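Local structure of TqaA (Penicillium aethiopicum, 5DLK) at residues Ser24-Pro29 / His108-Val113; Gln56-Phe61 / Thr100-His105; Leu79-Leu84 / Phe159-Cys164; Asp431-Gln436 / Ala458-Phe463; Val435-Asn440 / Thr450-Asn455. The protein is a fungal nonribosomal peptide synthetase whose terminal condensation-like domain, the piece described here, probably closes the peptide chain into a macrocycle. One frame throughout, in Å; residues are numbered along the deposited sequence.

Contact 1 of 5, residues Ser24-Pro29 / His108-Val113; sequences SPIKDP and HPIQLV
The loop 24-29 passes over strand 108-113, with Pro-25 and Ile-110 the nearest residues by CA, 8.1 Å from CA to CA. That strand is the middle one of a three-stranded antiparallel sheet, flanked by strands 47-53 and 100-105, in the N-terminal half of the condensation fold, and the loop leads into helix 29-38, which packs on the same face through Leu-32. The contact is apolar and small. Ile-110 turns its side chain to the loop and divides it between two residues. Its CG2 meets the ring of Pro-25, whose CG lies 3.6 Å from Ile-110 CG2; a compact, rigid ring suits an edge partly open to solvent. In the other branch CG1 sits between the backbone N and the carbonyl carbon (chi1 54°), a setting less usual for isoleucine, and the extended chi2 carries CD1 to Ile-26. With an alanine in place of Ile-110, a gap would probably open beneath Pro-25 and Ile-26, leaving the loop less firmly placed. Within the loop, Ser-24 OG donates to Ile-26 O over 2.9 Å. The two isoleucines cross at about a right angle, and Ile-26 CD1 presses on Ile-110 CD1 at 3.4 Å, tighter than usual van der Waals contact.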
# COMPACT_ATOMS: atom_id res chain seq x y z
N SER A 24 -3.51 23.65 0.17
CA SER A 24 -3.26 23.70 1.60
C SER A 24 -4.53 24.03 2.40
O SER A 24 -5.18 25.03 2.14
CB SER A 24 -2.17 24.72 1.93
OG SER A 24 -2.15 24.99 3.32
N PRO A 25 -4.88 23.18 3.38
CA PRO A 25 -6.00 23.55 4.25
C PRO A 25 -5.58 24.52 5.35
O PRO A 25 -6.40 24.90 6.19
CB PRO A 25 -6.44 22.21 4.85
CG PRO A 25 -5.22 21.36 4.81
CD PRO A 25 -4.43 21.79 3.60
N ILE A 26 -4.31 24.92 5.32
CA ILE A 26 -3.71 25.81 6.32
C ILE A 26 -3.62 27.20 5.73
O ILE A 26 -3.03 27.37 4.66
CB ILE A 26 -2.27 25.40 6.73
CG1 ILE A 26 -2.24 24.09 7.49
CG2 ILE A 26 -1.68 26.45 7.65
CD1 ILE A 26 -2.45 22.91 6.62
N LYS A 27 -4.17 28.19 6.42
CA LYS A 27 -4.03 29.58 5.98
C LYS A 27 -2.55 29.99 5.84
O LYS A 27 -2.18 30.64 4.86
CB LYS A 27 -4.78 30.52 6.94
CG LYS A 27 -4.11 30.74 8.30
CD LYS A 27 -4.72 31.91 9.07
CE LYS A 27 -5.37 32.94 8.16
NZ LYS A 27 -5.46 34.29 8.80
N ASP A 28 -1.72 29.57 6.78
CA ASP A 28 -0.32 29.99 6.82
C ASP A 28 0.63 28.80 7.01
O ASP A 28 1.02 28.49 8.14
CB ASP A 28 -0.12 31.02 7.93
CG ASP A 28 1.25 31.66 7.91
OD1 ASP A 28 2.03 31.39 6.97
OD2 ASP A 28 1.53 32.46 8.83
N PRO A 29 0.99 28.12 5.91
CA PRO A 29 1.89 26.97 5.96
C PRO A 29 3.28 27.28 6.51
O PRO A 29 3.84 26.44 7.22
CB PRO A 29 1.99 26.52 4.49
CG PRO A 29 1.32 27.60 3.68
CD PRO A 29 0.36 28.28 4.59
N HIS A 108 -7.25 16.23 10.87
CA HIS A 108 -7.15 15.29 9.76
C HIS A 108 -5.84 15.68 9.11
O HIS A 108 -5.51 16.87 9.04
CB HIS A 108 -8.32 15.29 8.72
CG HIS A 108 -9.53 16.11 9.07
ND1 HIS A 108 -10.33 16.62 8.06
CD2 HIS A 108 -9.91 16.77 10.21
CE1 HIS A 108 -11.24 17.43 8.57
NE2 HIS A 108 -11.00 17.54 9.88
N PRO A 109 -5.17 14.69 8.51
CA PRO A 109 -3.74 14.71 8.24
C PRO A 109 -3.31 15.51 7.00
O PRO A 109 -3.97 15.50 5.97
CB PRO A 109 -3.41 13.23 8.06
CG PRO A 109 -4.65 12.62 7.48
CD PRO A 109 -5.79 13.42 8.05
N ILE A 110 -2.18 16.19 7.13
CA ILE A 110 -1.63 16.96 6.03
C ILE A 110 -0.20 16.53 5.83
O ILE A 110 0.43 16.02 6.76
CB ILE A 110 -1.67 18.47 6.32
CG1 ILE A 110 -0.99 18.75 7.65
CG2 ILE A 110 -3.11 18.95 6.37
CD1 ILE A 110 -0.80 20.24 7.94
N GLN A 111 0.32 16.71 4.63
CA GLN A 111 1.72 16.40 4.43
C GLN A 111 2.51 17.67 4.05
O GLN A 111 2.08 18.48 3.24
CB GLN A 111 1.88 15.29 3.39
CG GLN A 111 1.33 15.56 2.03
CD GLN A 111 1.06 14.28 1.22
OE1 GLN A 111 1.89 13.38 1.12
NE2 GLN A 111 -0.11 14.23 0.60
N LEU A 112 3.63 17.86 4.74
CA LEU A 112 4.54 18.98 4.48
C LEU A 112 5.70 18.45 3.67
O LEU A 112 6.47 17.63 4.15
CB LEU A 112 5.03 19.60 5.79
CG LEU A 112 4.06 20.44 6.64
CD1 LEU A 112 3.01 19.58 7.35
CD2 LEU A 112 4.82 21.28 7.65
N VAL A 113 5.81 18.91 2.43
CA VAL A 113 6.93 18.54 1.58
C VAL A 113 8.08 19.49 1.91
O VAL A 113 7.95 20.69 1.76
CB VAL A 113 6.58 18.63 0.10
CG1 VAL A 113 7.73 18.11 -0.75
CG2 VAL A 113 5.29 17.84 -0.21

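Contact 2 of 5, residues Gln56-Phe61 / Thr100-His105; sequences QAQHVF and TSFVEH
Gln-58 of helix 56-61 meets Phe-102 of strand 100-105 at a ring edge, and His-59 meets Glu-104 through water. In the first link, Gln-58 sends its extended chain toward the sheet and its NE2 stops 3.6 Å from Phe-102 CE2, at the rim of the ring and near its plane. Amide and ring planes stand 78° apart, so the amide does not stack. The amide is held elsewhere: NE2 donates to Ser-179 O and Gln-111 OE1, while OE1 accepts from Thr-55 N, a grip that fixes its rotation beside the ring. Glutamine suits this buried place because it offers both donor and acceptor.

The second link is polar and lies nearer the surface. His-59 NE2 and Glu-104 OE2 are 4.5 Å apart, and one water bridges them: it donates to Glu-104 OE2 at 2.9 Å and lies 2.9 Å from His-59 NE2. Helix 56-63 thus lies between the two lobes of the condensation fold, reaching strand 100-105 through Gln-58 and the water while Ala-57 and Val-60 pack on Phe-330 of strand 329-336.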
# COMPACT_ATOMS: atom_id res chain seq x y z
N GLN A 56 -6.95 9.72 1.99
CA GLN A 56 -7.58 8.78 2.88
C GLN A 56 -6.77 7.49 2.94
O GLN A 56 -6.64 6.89 4.01
CB GLN A 56 -9.02 8.47 2.40
CG GLN A 56 -9.81 7.65 3.39
CD GLN A 56 -11.29 7.63 3.04
OE1 GLN A 56 -11.70 8.24 2.07
NE2 GLN A 56 -12.08 6.91 3.82
N ALA A 57 -6.23 7.06 1.81
CA ALA A 57 -5.44 5.82 1.79
C ALA A 57 -4.13 5.99 2.59
O ALA A 57 -3.73 5.10 3.34
CB ALA A 57 -5.13 5.40 0.35
N GLN A 58 -3.47 7.12 2.42
CA GLN A 58 -2.31 7.41 3.27
C GLN A 58 -2.65 7.32 4.74
O GLN A 58 -1.91 6.73 5.54
CB GLN A 58 -1.75 8.80 2.96
CG GLN A 58 -0.94 8.84 1.70
CD GLN A 58 -0.35 10.22 1.47
OE1 GLN A 58 -1.10 11.20 1.36
NE2 GLN A 58 0.98 10.32 1.46
N HIS A 59 -3.78 7.91 5.11
CA HIS A 59 -4.26 7.90 6.49
C HIS A 59 -4.59 6.49 6.99
O HIS A 59 -4.40 6.18 8.17
CB HIS A 59 -5.50 8.79 6.61
CG HIS A 59 -5.74 9.30 8.00
ND1 HIS A 59 -6.93 9.86 8.38
CD2 HIS A 59 -4.93 9.34 9.09
CE1 HIS A 59 -6.86 10.23 9.65
NE2 HIS A 59 -5.66 9.92 10.10
N VAL A 60 -5.13 5.65 6.11
CA VAL A 60 -5.37 4.25 6.47
C VAL A 60 -4.09 3.62 7.00
O VAL A 60 -4.08 3.00 8.07
CB VAL A 60 -5.88 3.42 5.26
CG1 VAL A 60 -5.71 1.91 5.50
CG2 VAL A 60 -7.32 3.77 4.97
N PHE A 61 -3.01 3.79 6.25
CA PHE A 61 -1.75 3.17 6.65
C PHE A 61 -1.17 3.80 7.91
O PHE A 61 -0.64 3.10 8.76
CB PHE A 61 -0.75 3.24 5.49
CG PHE A 61 -1.03 2.27 4.39
CD1 PHE A 61 -1.13 0.91 4.67
CD2 PHE A 61 -1.23 2.70 3.08
CE1 PHE A 61 -1.41 -0.01 3.66
CE2 PHE A 61 -1.51 1.79 2.06
CZ PHE A 61 -1.60 0.42 2.36
N THR A 100 8.89 14.10 3.00
CA THR A 100 7.61 14.57 3.50
C THR A 100 7.43 14.25 4.99
O THR A 100 7.76 13.16 5.46
CB THR A 100 6.45 13.94 2.67
OG1 THR A 100 6.57 14.39 1.32
CG2 THR A 100 5.13 14.38 3.19
N SER A 101 6.90 15.24 5.70
CA SER A 101 6.56 15.17 7.11
C SER A 101 5.03 15.20 7.23
O SER A 101 4.36 15.90 6.46
CB SER A 101 7.22 16.35 7.84
OG SER A 101 6.58 16.69 9.04
N PHE A 102 4.48 14.42 8.16
CA PHE A 102 3.03 14.35 8.33
C PHE A 102 2.63 14.89 9.68
O PHE A 102 3.20 14.51 10.70
CB PHE A 102 2.52 12.90 8.20
CG PHE A 102 2.80 12.27 6.87
CD1 PHE A 102 4.02 11.68 6.62
CD2 PHE A 102 1.83 12.25 5.88
CE1 PHE A 102 4.29 11.10 5.38
CE2 PHE A 102 2.07 11.68 4.66
CZ PHE A 102 3.31 11.11 4.40
N VAL A 103 1.63 15.76 9.70
CA VAL A 103 1.03 16.14 10.96
C VAL A 103 -0.47 16.22 10.78
O VAL A 103 -0.99 16.18 9.67
CB VAL A 103 1.54 17.51 11.52
CG1 VAL A 103 3.04 17.49 11.76
CG2 VAL A 103 1.17 18.65 10.57
N GLU A 104 -1.16 16.34 11.90
CA GLU A 104 -2.59 16.47 11.90
C GLU A 104 -2.94 17.94 12.07
O GLU A 104 -2.42 18.59 12.96
CB GLU A 104 -3.19 15.66 13.04
CG GLU A 104 -4.32 14.73 12.71
CD GLU A 104 -4.64 13.80 13.87
OE1 GLU A 104 -4.46 14.20 15.04
OE2 GLU A 104 -5.06 12.66 13.61
N HIS A 105 -3.78 18.49 11.19
CA HIS A 105 -4.75 19.51 11.61
C HIS A 105 -6.17 19.46 11.25
O HIS A 105 -6.62 19.00 10.19
CB HIS A 105 -4.21 20.87 11.35
CG HIS A 105 -4.92 21.70 10.32
ND1 HIS A 105 -6.20 22.22 10.44
CD2 HIS A 105 -4.37 22.28 9.21
CE1 HIS A 105 -6.45 22.94 9.36
NE2 HIS A 105 -5.35 23.00 8.60
O HOH W 1 -5.24 9.85 12.93

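Contact 3 of 5, residues Leu79-Leu84 / Phe159-Cys164; sequences LNMDRL and FTLVSC
Met-81 reaches Leu-161 and Ser-163 by bending its chain at chi2 (-75°) and chi3 (-74°), which turns the thioether so that CE meets the strand. Leu-161 answers from strand 159-163 with CG anti to the backbone N (chi1 -166°), and its two methyls are shared between successive turns of the helix. CD2 takes the methionine methyl, Met-81 CE lying 3.6 Å from Leu-161 CD2, while CD1 meets the next turn at Leu-84 CD2, 3.7 Å away. Both pairs cross at a slant, and Leu-161 touches Met-81 with one methyl and Leu-84 with the other. The same Met-81 CE comes close to Ser-163 OG, at 3.1 Å; the small serine is compatible with so close an approach.

The start of the helix is secured by Asn-80, the N-cap, whose OD1 accepts from Arg-83 N at 3.2 Å with the donor well above the carbonyl plane. Asparagine suits the position because its carbonyl can take up an N-H of the first turn. Leu-84 also touches Phe-193 and Tyr-197 of helix 186-197. This is helix-on-sheet packing of the condensation domain: the N-terminal turn of helix 81-94 lies on strand 158-163 of the mixed five-stranded sheet.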
# COMPACT_ATOMS: atom_id res chain seq x y z
N LEU A 79 32.70 -2.34 -1.84
CA LEU A 79 31.74 -1.36 -1.33
C LEU A 79 32.38 -0.01 -1.08
O LEU A 79 33.43 0.09 -0.45
CB LEU A 79 31.08 -1.87 -0.05
CG LEU A 79 29.99 -0.93 0.50
CD1 LEU A 79 28.88 -0.72 -0.54
CD2 LEU A 79 29.42 -1.44 1.82
N ASN A 80 31.74 1.04 -1.58
CA ASN A 80 32.20 2.40 -1.34
C ASN A 80 31.28 3.09 -0.34
O ASN A 80 30.19 3.55 -0.71
CB ASN A 80 32.27 3.16 -2.66
CG ASN A 80 32.89 4.53 -2.52
OD1 ASN A 80 32.81 5.18 -1.48
ND2 ASN A 80 33.53 4.99 -3.59
N MET A 81 31.71 3.16 0.91
CA MET A 81 30.86 3.68 1.99
C MET A 81 30.44 5.13 1.79
O MET A 81 29.29 5.49 2.07
CB MET A 81 31.56 3.51 3.34
CG MET A 81 31.74 2.06 3.75
SD MET A 81 30.22 1.27 4.34
CE MET A 81 30.04 2.04 5.95
N ASP A 82 31.35 5.97 1.29
CA ASP A 82 30.99 7.37 1.04
C ASP A 82 29.94 7.49 -0.06
O ASP A 82 29.03 8.32 0.03
CB ASP A 82 32.22 8.19 0.66
CG ASP A 82 32.99 8.68 1.87
OD1 ASP A 82 32.47 8.54 3.00
OD2 ASP A 82 34.12 9.21 1.69
N ARG A 83 30.06 6.68 -1.10
CA ARG A 83 29.11 6.71 -2.20
C ARG A 83 27.74 6.20 -1.74
O ARG A 83 26.71 6.72 -2.15
CB ARG A 83 29.61 5.88 -3.38
CG ARG A 83 28.78 6.03 -4.64
CD ARG A 83 29.63 6.49 -5.80
NE ARG A 83 30.72 5.56 -6.05
CZ ARG A 83 31.72 5.79 -6.90
NH1 ARG A 83 31.76 6.92 -7.58
NH2 ARG A 83 32.68 4.88 -7.06
N LEU A 84 27.76 5.18 -0.89
CA LEU A 84 26.54 4.69 -0.27
C LEU A 84 25.83 5.81 0.48
O LEU A 84 24.63 6.04 0.29
CB LEU A 84 26.86 3.52 0.66
CG LEU A 84 25.82 2.42 0.83
CD1 LEU A 84 25.43 1.81 -0.52
CD2 LEU A 84 26.37 1.37 1.78
N PHE A 159 17.74 6.61 7.23
CA PHE A 159 18.66 5.56 6.81
C PHE A 159 19.61 5.18 7.92
O PHE A 159 20.01 6.03 8.72
CB PHE A 159 19.49 6.01 5.60
CG PHE A 159 18.68 6.39 4.40
CD1 PHE A 159 18.12 7.65 4.30
CD2 PHE A 159 18.49 5.49 3.37
CE1 PHE A 159 17.36 8.02 3.18
CE2 PHE A 159 17.73 5.84 2.25
CZ PHE A 159 17.17 7.11 2.15
N THR A 160 19.96 3.89 7.96
CA THR A 160 20.88 3.35 8.96
C THR A 160 21.92 2.53 8.23
O THR A 160 21.61 1.81 7.29
CB THR A 160 20.16 2.47 10.02
OG1 THR A 160 19.14 3.23 10.67
CG2 THR A 160 21.15 1.99 11.08
N LEU A 161 23.17 2.63 8.66
CA LEU A 161 24.26 1.89 8.04
C LEU A 161 25.05 1.22 9.15
O LEU A 161 25.64 1.92 9.98
CB LEU A 161 25.14 2.83 7.22
CG LEU A 161 26.15 2.25 6.24
CD1 LEU A 161 25.44 1.28 5.32
CD2 LEU A 161 26.77 3.39 5.44
N VAL A 162 25.02 -0.11 9.20
CA VAL A 162 25.64 -0.86 10.30
C VAL A 162 26.77 -1.71 9.74
O VAL A 162 26.55 -2.57 8.89
CB VAL A 162 24.60 -1.73 11.04
CG1 VAL A 162 25.25 -2.51 12.16
CG2 VAL A 162 23.49 -0.86 11.60
N SER A 163 28.00 -1.48 10.23
CA SER A 163 29.19 -2.05 9.61
C SER A 163 30.00 -2.95 10.54
O SER A 163 30.16 -2.65 11.72
CB SER A 163 30.12 -0.94 9.11
OG SER A 163 29.49 -0.13 8.15
N CYS A 164 30.51 -4.05 9.99
CA CYS A 164 31.58 -4.81 10.64
C CYS A 164 32.90 -4.07 10.44
O CYS A 164 33.07 -3.38 9.43
CB CYS A 164 31.67 -6.22 10.07
SG CYS A 164 30.21 -7.24 10.31

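Contact 4 of 5, residues Asp431-Gln436 / Ala458-Phe463; sequences DRLEVQ and AIITKF. With EDO (1,2-ethanediol), chain F.
Glu-434 OE2 accepts the shortest polar bond here, 2.8 Å from Gln-436 NE2, using its anti lone pair, with the acceptor near the amide plane of the glutamine. The other carboxylate oxygen faces Arg-432: NE donates to Glu-434 OE1 at 3.0 Å, from above the carboxylate plane, and NH2 adds a weak second bond. Arg-432 NH1 in turn bridges to Asp-431 OD1 on its syn lone pair, 3.0 Å away. The guanidinium, held between two acids, would probably offset part of their charge. A leucine in place of Gln-436 would probably leave Glu-434 OE2 without this amide donor and the carboxylate freer to turn. An ethanediol O1, probably from the crystallisation liquor, bonds only weakly to Gln-436 OE1.

The other face of the strand is apolar and meets helix 458-463. Ile-460, with CG1 anti to the carbonyl carbon (chi1 -69°), extends CD1 to 4.1 Å from Val-435 CG2 and 4.2 Å from Leu-433 CD2; it and Val-435 slide past each other in opposite directions. Branched aliphatic residues suit a buried strand-helix interface, and Ile-460 also packs on Ala-290 of helix 283-299. This is strand-helix packing in the C-terminal part of the condensation domain: one strand, polar on one face and apolar on the other, backed by the last long helix.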
# COMPACT_ATOMS: atom_id res chain seq x y z
N ASP A 431 5.36 -21.50 -6.75
CA ASP A 431 4.98 -22.83 -6.28
C ASP A 431 3.66 -22.86 -5.50
O ASP A 431 3.18 -23.92 -5.15
CB ASP A 431 6.09 -23.43 -5.41
CG ASP A 431 6.13 -22.82 -4.02
OD1 ASP A 431 5.97 -21.58 -3.91
OD2 ASP A 431 6.31 -23.57 -3.03
N ARG A 432 3.10 -21.69 -5.21
CA ARG A 432 1.83 -21.64 -4.48
C ARG A 432 1.16 -20.27 -4.67
O ARG A 432 1.84 -19.26 -4.89
CB ARG A 432 2.06 -21.89 -2.99
CG ARG A 432 2.77 -20.72 -2.28
CD ARG A 432 3.36 -21.11 -0.95
NE ARG A 432 3.87 -19.95 -0.21
CZ ARG A 432 5.00 -19.32 -0.50
NH1 ARG A 432 5.76 -19.73 -1.51
NH2 ARG A 432 5.39 -18.27 0.23
N LEU A 433 -0.17 -20.26 -4.63
CA LEU A 433 -0.90 -19.01 -4.38
C LEU A 433 -1.16 -19.00 -2.89
O LEU A 433 -1.75 -19.93 -2.35
CB LEU A 433 -2.21 -18.93 -5.18
CG LEU A 433 -3.06 -17.68 -4.90
CD1 LEU A 433 -2.47 -16.46 -5.57
CD2 LEU A 433 -4.51 -17.87 -5.34
N GLU A 434 -0.67 -17.98 -2.21
CA GLU A 434 -0.83 -17.93 -0.76
C GLU A 434 -1.97 -16.99 -0.37
O GLU A 434 -1.92 -15.81 -0.69
CB GLU A 434 0.46 -17.49 -0.10
CG GLU A 434 0.45 -17.70 1.39
CD GLU A 434 1.83 -17.50 1.98
OE1 GLU A 434 2.60 -18.48 2.03
OE2 GLU A 434 2.14 -16.36 2.36
N VAL A 435 -2.99 -17.53 0.27
CA VAL A 435 -4.08 -16.74 0.79
C VAL A 435 -3.72 -16.34 2.22
O VAL A 435 -3.42 -17.20 3.05
CB VAL A 435 -5.43 -17.52 0.74
CG1 VAL A 435 -6.56 -16.74 1.39
CG2 VAL A 435 -5.76 -17.93 -0.71
N GLN A 436 -3.71 -15.04 2.49
CA GLN A 436 -3.32 -14.53 3.79
C GLN A 436 -4.48 -13.75 4.39
O GLN A 436 -5.04 -12.87 3.73
CB GLN A 436 -2.10 -13.63 3.67
CG GLN A 436 -0.99 -14.22 2.80
CD GLN A 436 0.13 -13.23 2.53
OE1 GLN A 436 -0.06 -12.02 2.64
NE2 GLN A 436 1.31 -13.74 2.18
N ALA A 458 -10.35 -22.90 -0.87
CA ALA A 458 -11.08 -24.04 -1.43
C ALA A 458 -11.94 -23.64 -2.63
O ALA A 458 -12.02 -24.36 -3.63
CB ALA A 458 -11.95 -24.71 -0.36
N ILE A 459 -12.61 -22.50 -2.50
CA ILE A 459 -13.43 -21.98 -3.60
C ILE A 459 -12.57 -21.61 -4.79
O ILE A 459 -12.93 -21.95 -5.93
CB ILE A 459 -14.25 -20.74 -3.14
CG1 ILE A 459 -15.23 -21.15 -2.04
CG2 ILE A 459 -15.04 -20.15 -4.35
CD1 ILE A 459 -15.64 -19.98 -1.16
N ILE A 460 -11.44 -20.95 -4.56
CA ILE A 460 -10.54 -20.60 -5.66
C ILE A 460 -10.13 -21.86 -6.44
O ILE A 460 -10.18 -21.90 -7.67
CB ILE A 460 -9.27 -19.88 -5.14
CG1 ILE A 460 -9.63 -18.48 -4.60
CG2 ILE A 460 -8.24 -19.76 -6.26
CD1 ILE A 460 -8.46 -17.78 -3.84
N THR A 461 -9.69 -22.87 -5.70
CA THR A 461 -9.29 -24.12 -6.37
C THR A 461 -10.47 -24.79 -7.09
O THR A 461 -10.31 -25.32 -8.19
CB THR A 461 -8.67 -25.10 -5.37
OG1 THR A 461 -7.47 -24.52 -4.86
CG2 THR A 461 -8.34 -26.41 -6.07
N LYS A 462 -11.65 -24.75 -6.49
CA LYS A 462 -12.81 -25.36 -7.15
C LYS A 462 -13.16 -24.62 -8.45
O LYS A 462 -13.44 -25.24 -9.48
CB LYS A 462 -14.00 -25.36 -6.19
CG LYS A 462 -15.19 -26.17 -6.69
CD LYS A 462 -16.03 -26.71 -5.53
CE LYS A 462 -15.17 -27.54 -4.58
NZ LYS A 462 -15.99 -28.15 -3.48
N PHE A 463 -13.12 -23.29 -8.40
CA PHE A 463 -13.38 -22.48 -9.60
C PHE A 463 -12.41 -22.83 -10.73
O PHE A 463 -12.80 -22.96 -11.89
CB PHE A 463 -13.27 -20.99 -9.27
CG PHE A 463 -14.49 -20.40 -8.58
CD1 PHE A 463 -15.57 -21.17 -8.21
CD2 PHE A 463 -14.53 -19.03 -8.31
CE1 PHE A 463 -16.67 -20.61 -7.55
CE2 PHE A 463 -15.63 -18.45 -7.69
CZ PHE A 463 -16.70 -19.22 -7.31
C1 EDO F . 3.33 -11.75 5.74
O1 EDO F . 2.70 -11.49 4.47
C2 EDO F . 3.61 -10.43 6.46
O2 EDO F . 3.57 -10.64 7.88

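Contact 5 of 5, residues Val435-Asn440 / Thr450-Asn455; sequences VQVCAN and TELANN. With EDO (1,2-ethanediol), chain F.
A strand followed by a helix that returns across its face makes up this piece of the C-terminal alpha/beta packing. Strand 435-440 and helix 450-455 run nearly antiparallel, at 150° between their directions, and their axes approach to 8.3 Å. Such closeness is consistent with alanine at Ala-453, which lies 6.2 Å CA to CA from Val-435 and has just a methyl to set between helix and sheet.

Val-437 carries most of the strand's side of the contact. Its CG2 is anti to the carbonyl carbon and points at the helix, where it meets two residues at once: Ala-453 CB is 3.9 Å from Val-437 CG2, and Leu-452 CD2 lies equally near that methyl. The leucine, with CG anti to the backbone N (chi1 179°), comes across the valine at about a right angle, and its CD2 also lies 4.0 Å from Val-437 CG1. Val-435 adds a looser touch, its CG1 lying 4.5 Å from Ala-453 CB. On the side of the helix turned from this packing, Asn-455 ND2 bonds to Glu-451 OE2 over 2.9 Å, a link one turn apart.

Leu-444, in the connection between the two elements, packs on both Val-437 and Leu-452, while strands 265-272 and 422-428 flank strand 433-440 in the mixed sheet.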
# COMPACT_ATOMS: atom_id res chain seq x y z
N VAL A 435 -2.99 -17.53 0.27
CA VAL A 435 -4.08 -16.74 0.79
C VAL A 435 -3.72 -16.34 2.22
O VAL A 435 -3.42 -17.20 3.05
CB VAL A 435 -5.43 -17.52 0.74
CG1 VAL A 435 -6.56 -16.74 1.39
CG2 VAL A 435 -5.76 -17.93 -0.71
N GLN A 436 -3.71 -15.04 2.49
CA GLN A 436 -3.32 -14.53 3.79
C GLN A 436 -4.48 -13.75 4.39
O GLN A 436 -5.04 -12.87 3.73
CB GLN A 436 -2.10 -13.63 3.67
CG GLN A 436 -0.99 -14.22 2.80
CD GLN A 436 0.13 -13.23 2.53
OE1 GLN A 436 -0.06 -12.02 2.64
NE2 GLN A 436 1.31 -13.74 2.18
N VAL A 437 -4.85 -14.07 5.62
CA VAL A 437 -5.86 -13.28 6.31
C VAL A 437 -5.18 -12.49 7.42
O VAL A 437 -4.36 -13.05 8.18
CB VAL A 437 -6.97 -14.18 6.91
CG1 VAL A 437 -7.92 -13.34 7.77
CG2 VAL A 437 -7.71 -14.94 5.80
N CYS A 438 -5.49 -11.20 7.50
CA CYS A 438 -4.92 -10.35 8.55
C CYS A 438 -6.03 -9.56 9.23
O CYS A 438 -6.76 -8.78 8.59
CB CYS A 438 -3.88 -9.39 7.97
SG CYS A 438 -3.04 -8.42 9.27
N ALA A 439 -6.17 -9.77 10.53
CA ALA A 439 -7.21 -9.10 11.29
C ALA A 439 -6.89 -9.16 12.76
O ALA A 439 -6.22 -10.09 13.22
CB ALA A 439 -8.60 -9.74 11.03
N ASN A 440 -7.40 -8.20 13.51
CA ASN A 440 -7.28 -8.25 14.96
C ASN A 440 -8.04 -9.45 15.53
O ASN A 440 -9.12 -9.79 15.06
CB ASN A 440 -7.79 -6.95 15.56
CG ASN A 440 -7.49 -6.86 17.03
OD1 ASN A 440 -8.21 -7.40 17.84
ND2 ASN A 440 -6.40 -6.19 17.37
N THR A 450 -8.58 -19.13 10.33
CA THR A 450 -8.11 -20.33 9.66
C THR A 450 -9.24 -20.83 8.74
O THR A 450 -8.98 -21.23 7.61
CB THR A 450 -7.68 -21.46 10.66
OG1 THR A 450 -6.50 -21.06 11.37
CG2 THR A 450 -7.35 -22.74 9.92
N GLU A 451 -10.47 -20.77 9.23
CA GLU A 451 -11.61 -21.25 8.44
C GLU A 451 -11.85 -20.35 7.24
O GLU A 451 -12.14 -20.83 6.14
CB GLU A 451 -12.88 -21.34 9.28
CG GLU A 451 -14.09 -21.95 8.53
CD GLU A 451 -13.88 -23.42 8.09
OE1 GLU A 451 -12.89 -24.06 8.50
OE2 GLU A 451 -14.73 -23.94 7.33
N LEU A 452 -11.71 -19.04 7.44
CA LEU A 452 -11.84 -18.10 6.33
C LEU A 452 -10.79 -18.38 5.25
O LEU A 452 -11.12 -18.47 4.08
CB LEU A 452 -11.71 -16.66 6.83
CG LEU A 452 -11.81 -15.61 5.72
CD1 LEU A 452 -13.15 -15.66 5.01
CD2 LEU A 452 -11.52 -14.22 6.31
N ALA A 453 -9.52 -18.51 5.65
CA ALA A 453 -8.47 -18.76 4.67
C ALA A 453 -8.69 -20.09 3.95
O ALA A 453 -8.47 -20.21 2.74
CB ALA A 453 -7.07 -18.72 5.35
N ASN A 454 -9.13 -21.10 4.71
CA ASN A 454 -9.43 -22.41 4.13
C ASN A 454 -10.58 -22.37 3.13
O ASN A 454 -10.47 -22.93 2.04
CB ASN A 454 -9.78 -23.40 5.24
CG ASN A 454 -8.53 -23.92 5.94
OD1 ASN A 454 -7.41 -23.76 5.44
ND2 ASN A 454 -8.71 -24.55 7.10
N ASN A 455 -11.67 -21.72 3.51
CA ASN A 455 -12.85 -21.66 2.63
C ASN A 455 -12.58 -20.90 1.33
O ASN A 455 -12.92 -21.36 0.24
CB ASN A 455 -14.02 -20.99 3.34
CG ASN A 455 -14.60 -21.82 4.48
OD1 ASN A 455 -15.35 -21.29 5.30
ND2 ASN A 455 -14.21 -23.09 4.57
C1 EDO F . 3.33 -11.75 5.74
O1 EDO F . 2.70 -11.49 4.47
C2 EDO F . 3.61 -10.43 6.46
O2 EDO F . 3.57 -10.64 7.88

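Overall arrangement
Contacts 1 and 2 adjoin on one sheet: contact 2 is nested along the chain inside the loop that contact 1 closes, their centres are about 11 Å apart, and strands 100-105 and 108-115 are neighbours in it. Contact 3 belongs to the five-stranded sheet, about 30 Å from contact 2 centre to centre. Contacts 4 and 5, about 12 Å apart between centres, share Val-435 and Gln-436 and follow one strand-helix pair; contacts 1 and 4 lie on opposite sides of the chain's centre, about 44 Å between centres. Contact 4 comes nearest the phosphopantetheine site, absent its ligand here: the side chain of Leu-433 is about 9 Å from that of Asn-392 and about 11 Å from that of Thr-282.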